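Local coordinates for protein Baccell_00875 (Bacteroides cellulosilyticus DSM 14838, PDB 5NO8) that probably acts as a polysaccharide lyase that removes L-rhamnose caps from glucuronic acid in the side chains of complex arabinogalactan proteins, at residues I342-Q353 / M398-Y406. Sequence-based numbering, arbitrary orientation.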
loop_
_atom_site.group_PDB
_atom_site.type_symbol
_atom_site.label_atom_id
_atom_site.label_comp_id
_atom_site.label_asym_id
_atom_site.label_seq_id
_atom_site.Cartn_x
_atom_site.Cartn_y
_atom_site.Cartn_z
ATOM N N ILE A 342 -14.397 -14.799 -7.130
ATOM C CA ILE A 342 -15.176 -14.402 -5.971
ATOM C C ILE A 342 -16.033 -15.570 -5.478
ATOM O O ILE A 342 -16.104 -15.806 -4.294
ATOM C CB ILE A 342 -16.019 -13.157 -6.261
ATOM C CG1 ILE A 342 -15.096 -11.970 -6.584
ATOM C CG2 ILE A 342 -16.957 -12.851 -5.096
ATOM C CD1 ILE A 342 -15.842 -10.711 -6.953
ATOM N N ARG A 343 -16.659 -16.304 -6.404
ATOM C CA ARG A 343 -17.450 -17.473 -6.065
ATOM C C ARG A 343 -16.612 -18.493 -5.328
ATOM O O ARG A 343 -17.036 -19.005 -4.300
ATOM C CB ARG A 343 -18.010 -18.131 -7.329
ATOM C CG ARG A 343 -18.878 -19.340 -7.029
ATOM C CD ARG A 343 -18.994 -20.236 -8.219
ATOM N NE ARG A 343 -17.952 -21.243 -8.162
ATOM C CZ ARG A 343 -17.092 -21.533 -9.123
ATOM N NH1 ARG A 343 -17.090 -20.894 -10.304
ATOM N NH2 ARG A 343 -16.213 -22.489 -8.891
ATOM N N LYS A 344 -15.403 -18.747 -5.825
ATOM C CA LYS A 344 -14.542 -19.728 -5.192
ATOM C C LYS A 344 -14.127 -19.268 -3.791
ATOM O O LYS A 344 -14.056 -20.080 -2.887
ATOM C CB LYS A 344 -13.328 -20.023 -6.053
ATOM C CG LYS A 344 -13.709 -20.872 -7.275
ATOM C CD LYS A 344 -12.511 -21.331 -8.064
ATOM C CE LYS A 344 -11.888 -20.219 -8.880
ATOM N NZ LYS A 344 -10.929 -20.831 -9.854
ATOM N N ARG A 345 -13.853 -17.986 -3.635
ATOM C CA ARG A 345 -13.455 -17.463 -2.329
ATOM C C ARG A 345 -14.595 -17.607 -1.310
ATOM O O ARG A 345 -14.394 -18.056 -0.193
ATOM C CB ARG A 345 -13.043 -15.991 -2.416
ATOM C CG ARG A 345 -12.696 -15.348 -1.073
ATOM C CD ARG A 345 -11.605 -16.138 -0.387
ATOM N NE ARG A 345 -11.361 -15.708 0.976
ATOM C CZ ARG A 345 -10.851 -16.490 1.909
ATOM N NH1 ARG A 345 -10.464 -17.749 1.663
ATOM N NH2 ARG A 345 -10.724 -15.995 3.126
ATOM N N VAL A 346 -15.783 -17.209 -1.733
ATOM C CA VAL A 346 -16.957 -17.307 -0.882
ATOM C C VAL A 346 -17.197 -18.748 -0.448
ATOM O O VAL A 346 -17.443 -18.994 0.718
ATOM C CB VAL A 346 -18.156 -16.645 -1.587
ATOM C CG1 VAL A 346 -19.489 -17.045 -0.992
ATOM C CG2 VAL A 346 -17.969 -15.132 -1.550
ATOM N N ASP A 347 -17.140 -19.696 -1.395
ATOM C CA ASP A 347 -17.300 -21.113 -1.070
ATOM C C ASP A 347 -16.234 -21.618 -0.122
ATOM O O ASP A 347 -16.528 -22.398 0.753
ATOM C CB ASP A 347 -17.330 -21.980 -2.326
ATOM C CG ASP A 347 -18.611 -21.769 -3.166
ATOM O OD1 ASP A 347 -19.639 -21.260 -2.648
ATOM O OD2 ASP A 347 -18.591 -22.144 -4.365
ATOM N N PHE A 348 -14.996 -21.141 -0.276
ATOM C CA PHE A 348 -13.919 -21.507 0.646
ATOM C C PHE A 348 -14.192 -21.003 2.062
ATOM O O PHE A 348 -13.961 -21.743 3.032
ATOM C CB PHE A 348 -12.566 -20.985 0.150
ATOM C CG PHE A 348 -11.393 -21.653 0.801
ATOM C CD1 PHE A 348 -10.929 -21.211 2.038
ATOM C CD2 PHE A 348 -10.721 -22.693 0.182
ATOM C CE1 PHE A 348 -9.862 -21.827 2.668
ATOM C CE2 PHE A 348 -9.635 -23.311 0.806
ATOM C CZ PHE A 348 -9.212 -22.888 2.052
ATOM N N ILE A 349 -14.643 -19.756 2.180
ATOM C CA ILE A 349 -14.946 -19.173 3.484
ATOM C C ILE A 349 -16.003 -20.037 4.189
ATOM O O ILE A 349 -15.810 -20.471 5.338
ATOM C CB ILE A 349 -15.422 -17.731 3.381
ATOM C CG1 ILE A 349 -14.262 -16.822 2.959
ATOM C CG2 ILE A 349 -15.983 -17.252 4.728
ATOM C CD1 ILE A 349 -14.670 -15.465 2.465
ATOM N N ARG A 350 -17.080 -20.328 3.469
ATOM C CA ARG A 350 -18.146 -21.143 4.040
ATOM C C ARG A 350 -17.703 -22.556 4.390
ATOM O O ARG A 350 -17.988 -23.043 5.492
ATOM C CB ARG A 350 -19.361 -21.192 3.102
ATOM C CG ARG A 350 -20.550 -21.943 3.709
ATOM C CD ARG A 350 -21.742 -21.953 2.785
ATOM N NE ARG A 350 -21.525 -22.690 1.544
ATOM C CZ ARG A 350 -21.490 -24.022 1.420
ATOM N NH1 ARG A 350 -21.623 -24.847 2.458
ATOM N NH2 ARG A 350 -21.312 -24.546 0.218
ATOM N N THR A 351 -17.026 -23.230 3.477
ATOM C CA THR A 351 -16.711 -24.648 3.658
ATOM C C THR A 351 -15.470 -24.976 4.486
ATOM O O THR A 351 -15.331 -26.096 4.934
ATOM C CB THR A 351 -16.624 -25.389 2.317
ATOM O OG1 THR A 351 -15.524 -24.904 1.536
ATOM C CG2 THR A 351 -17.942 -25.249 1.574
ATOM N N ARG A 352 -14.570 -24.006 4.663
ATOM C CA ARG A 352 -13.290 -24.221 5.353
ATOM C C ARG A 352 -13.048 -23.255 6.507
ATOM O O ARG A 352 -12.317 -23.605 7.426
ATOM C CB ARG A 352 -12.099 -24.111 4.370
ATOM C CG ARG A 352 -12.128 -25.055 3.172
ATOM C CD ARG A 352 -12.107 -26.526 3.587
ATOM N NE ARG A 352 -10.820 -26.977 4.124
ATOM C CZ ARG A 352 -10.500 -27.174 5.419
ATOM N NH1 ARG A 352 -11.345 -26.926 6.426
ATOM N NH2 ARG A 352 -9.283 -27.619 5.725
ATOM N N GLN A 353 -13.609 -22.049 6.474
ATOM C CA GLN A 353 -13.249 -21.037 7.477
ATOM C C GLN A 353 -14.365 -20.724 8.475
ATOM O O GLN A 353 -14.189 -19.847 9.312
ATOM C CB GLN A 353 -12.744 -19.748 6.810
ATOM C CG GLN A 353 -11.570 -19.980 5.856
ATOM C CD GLN A 353 -10.770 -18.736 5.500
ATOM O OE1 GLN A 353 -10.234 -18.655 4.385
ATOM N NE2 GLN A 353 -10.621 -17.791 6.452
ATOM N N MET A 398 -15.697 -11.172 6.492
ATOM C CA MET A 398 -16.151 -12.443 5.875
ATOM C C MET A 398 -17.674 -12.555 5.865
ATOM O O MET A 398 -18.264 -12.960 4.849
ATOM C CB MET A 398 -15.512 -13.638 6.533
ATOM C CG MET A 398 -14.043 -13.763 6.116
ATOM S SD MET A 398 -13.214 -15.182 6.743
ATOM C CE MET A 398 -12.699 -14.542 8.345
ATOM N N GLY A 399 -18.330 -12.120 6.945
ATOM C CA GLY A 399 -19.795 -12.087 6.931
ATOM C C GLY A 399 -20.358 -11.059 5.974
ATOM O O GLY A 399 -21.332 -11.311 5.261
ATOM N N VAL A 400 -19.764 -9.877 5.925
ATOM C CA VAL A 400 -20.268 -8.831 5.065
ATOM C C VAL A 400 -20.089 -9.270 3.592
ATOM O O VAL A 400 -20.986 -9.079 2.757
ATOM C CB VAL A 400 -19.603 -7.480 5.362
ATOM C CG1 VAL A 400 -20.092 -6.406 4.415
ATOM C CG2 VAL A 400 -19.878 -7.070 6.817
ATOM N N LEU A 401 -18.952 -9.892 3.289
ATOM C CA LEU A 401 -18.749 -10.397 1.940
ATOM C C LEU A 401 -19.820 -11.451 1.581
ATOM O O LEU A 401 -20.416 -11.386 0.480
ATOM C CB LEU A 401 -17.383 -11.056 1.787
ATOM C CG LEU A 401 -17.139 -11.728 0.434
ATOM C CD1 LEU A 401 -17.335 -10.747 -0.707
ATOM C CD2 LEU A 401 -15.748 -12.340 0.402
ATOM N N LEU A 402 -20.011 -12.438 2.459
ATOM C CA LEU A 402 -20.993 -13.493 2.152
ATOM C C LEU A 402 -22.410 -12.952 1.954
ATOM O O LEU A 402 -23.127 -13.456 1.082
ATOM C CB LEU A 402 -20.962 -14.635 3.132
ATOM C CG LEU A 402 -20.003 -15.776 2.799
ATOM C CD1 LEU A 402 -18.561 -15.345 2.564
ATOM C CD2 LEU A 402 -20.077 -16.850 3.862
ATOM N N VAL A 403 -22.795 -11.912 2.704
ATOM C CA VAL A 403 -24.081 -11.237 2.438
ATOM C C VAL A 403 -24.131 -10.639 1.040
ATOM O O VAL A 403 -25.113 -10.818 0.324
ATOM C CB VAL A 403 -24.399 -10.087 3.428
ATOM C CG1 VAL A 403 -25.701 -9.406 3.020
ATOM C CG2 VAL A 403 -24.492 -10.612 4.832
ATOM N N LYS A 404 -23.099 -9.891 0.645
ATOM C CA LYS A 404 -23.134 -9.232 -0.646
ATOM C C LYS A 404 -23.218 -10.294 -1.750
ATOM O O LYS A 404 -23.981 -10.134 -2.692
ATOM C CB LYS A 404 -21.943 -8.295 -0.848
ATOM C CG LYS A 404 -22.031 -7.080 0.051
ATOM C CD LYS A 404 -20.991 -6.040 -0.283
ATOM C CE LYS A 404 -21.067 -4.890 0.706
ATOM N NZ LYS A 404 -20.270 -3.747 0.212
ATOM N N GLN A 405 -22.469 -11.375 -1.597
ATOM C CA GLN A 405 -22.497 -12.454 -2.585
ATOM C C GLN A 405 -23.874 -13.179 -2.565
ATOM O O GLN A 405 -24.401 -13.552 -3.610
ATOM C CB GLN A 405 -21.370 -13.457 -2.366
ATOM C CG GLN A 405 -21.226 -14.485 -3.491
ATOM C CD GLN A 405 -20.701 -13.953 -4.824
ATOM O OE1 GLN A 405 -20.585 -12.754 -5.068
ATOM N NE2 GLN A 405 -20.417 -14.882 -5.723
ATOM N N TYR A 406 -24.465 -13.330 -1.397
ATOM C CA TYR A 406 -25.828 -13.833 -1.305
ATOM C C TYR A 406 -26.806 -12.954 -2.065
ATOM O O TYR A 406 -27.685 -13.456 -2.795
ATOM C CB TYR A 406 -26.260 -13.992 0.166
ATOM C CG TYR A 406 -27.710 -14.394 0.199
ATOM C CD1 TYR A 406 -28.074 -15.719 0.003
ATOM C CD2 TYR A 406 -28.702 -13.438 0.301
ATOM C CE1 TYR A 406 -29.422 -16.092 -0.049
ATOM C CE2 TYR A 406 -30.049 -13.793 0.260
ATOM C CZ TYR A 406 -30.399 -15.121 0.089
ATOM O OH TYR A 406 -31.732 -15.478 0.032
#
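Met-398 meets two flat groups of segment 342-353 at once: its SD lies 3.7 Å from NE2 of the Gln-353 amide, the two side chains crossing at about a right angle, and more loosely approaches the Arg-345 guanidinium obliquely. Ile-349 CG1 lies over the centre of one face of that guanidinium, 3.5 Å from its plane. At its edge Gln-353 OE1 sits nearly in plane and takes both terminal nitrogens, 2.9 Å from Arg-345 NH1 and 3.0 Å from NH2; both bonds are bent and come from the same face of the amide. Arg-345 NE goes to Asp-681 in a salt bridge, while Gln-353 NE2 bonds to Met-367 O, so the amide's rotation is fixed from both ends. Ile-342 CG2 lies over one face of the Gln-405 amide, 3.6 Å from OE1, a position the amide reaches through the bend at chi2 (70°). Both helices belong to the mostly helical C-terminal part of the chain, consistent with an alpha/alpha toroid, beyond the N-terminal beta domains; the axes of segments 342-352 and 398-406 cross at -126° and approach to 10.4 Å. Between them the packing is mainly apolar, with no hydrogen bond crossing. Ile-349 puts CD1 against CD2 of Leu-401 (3.9 Å) and CG2 against Leu-402 CD1, and both methyls of Val-346 touch Gln-405 CG. Helix 682-692 closes over Leu-401 and Ile-342, and helix 412-429 over Val-346 and Leu-402.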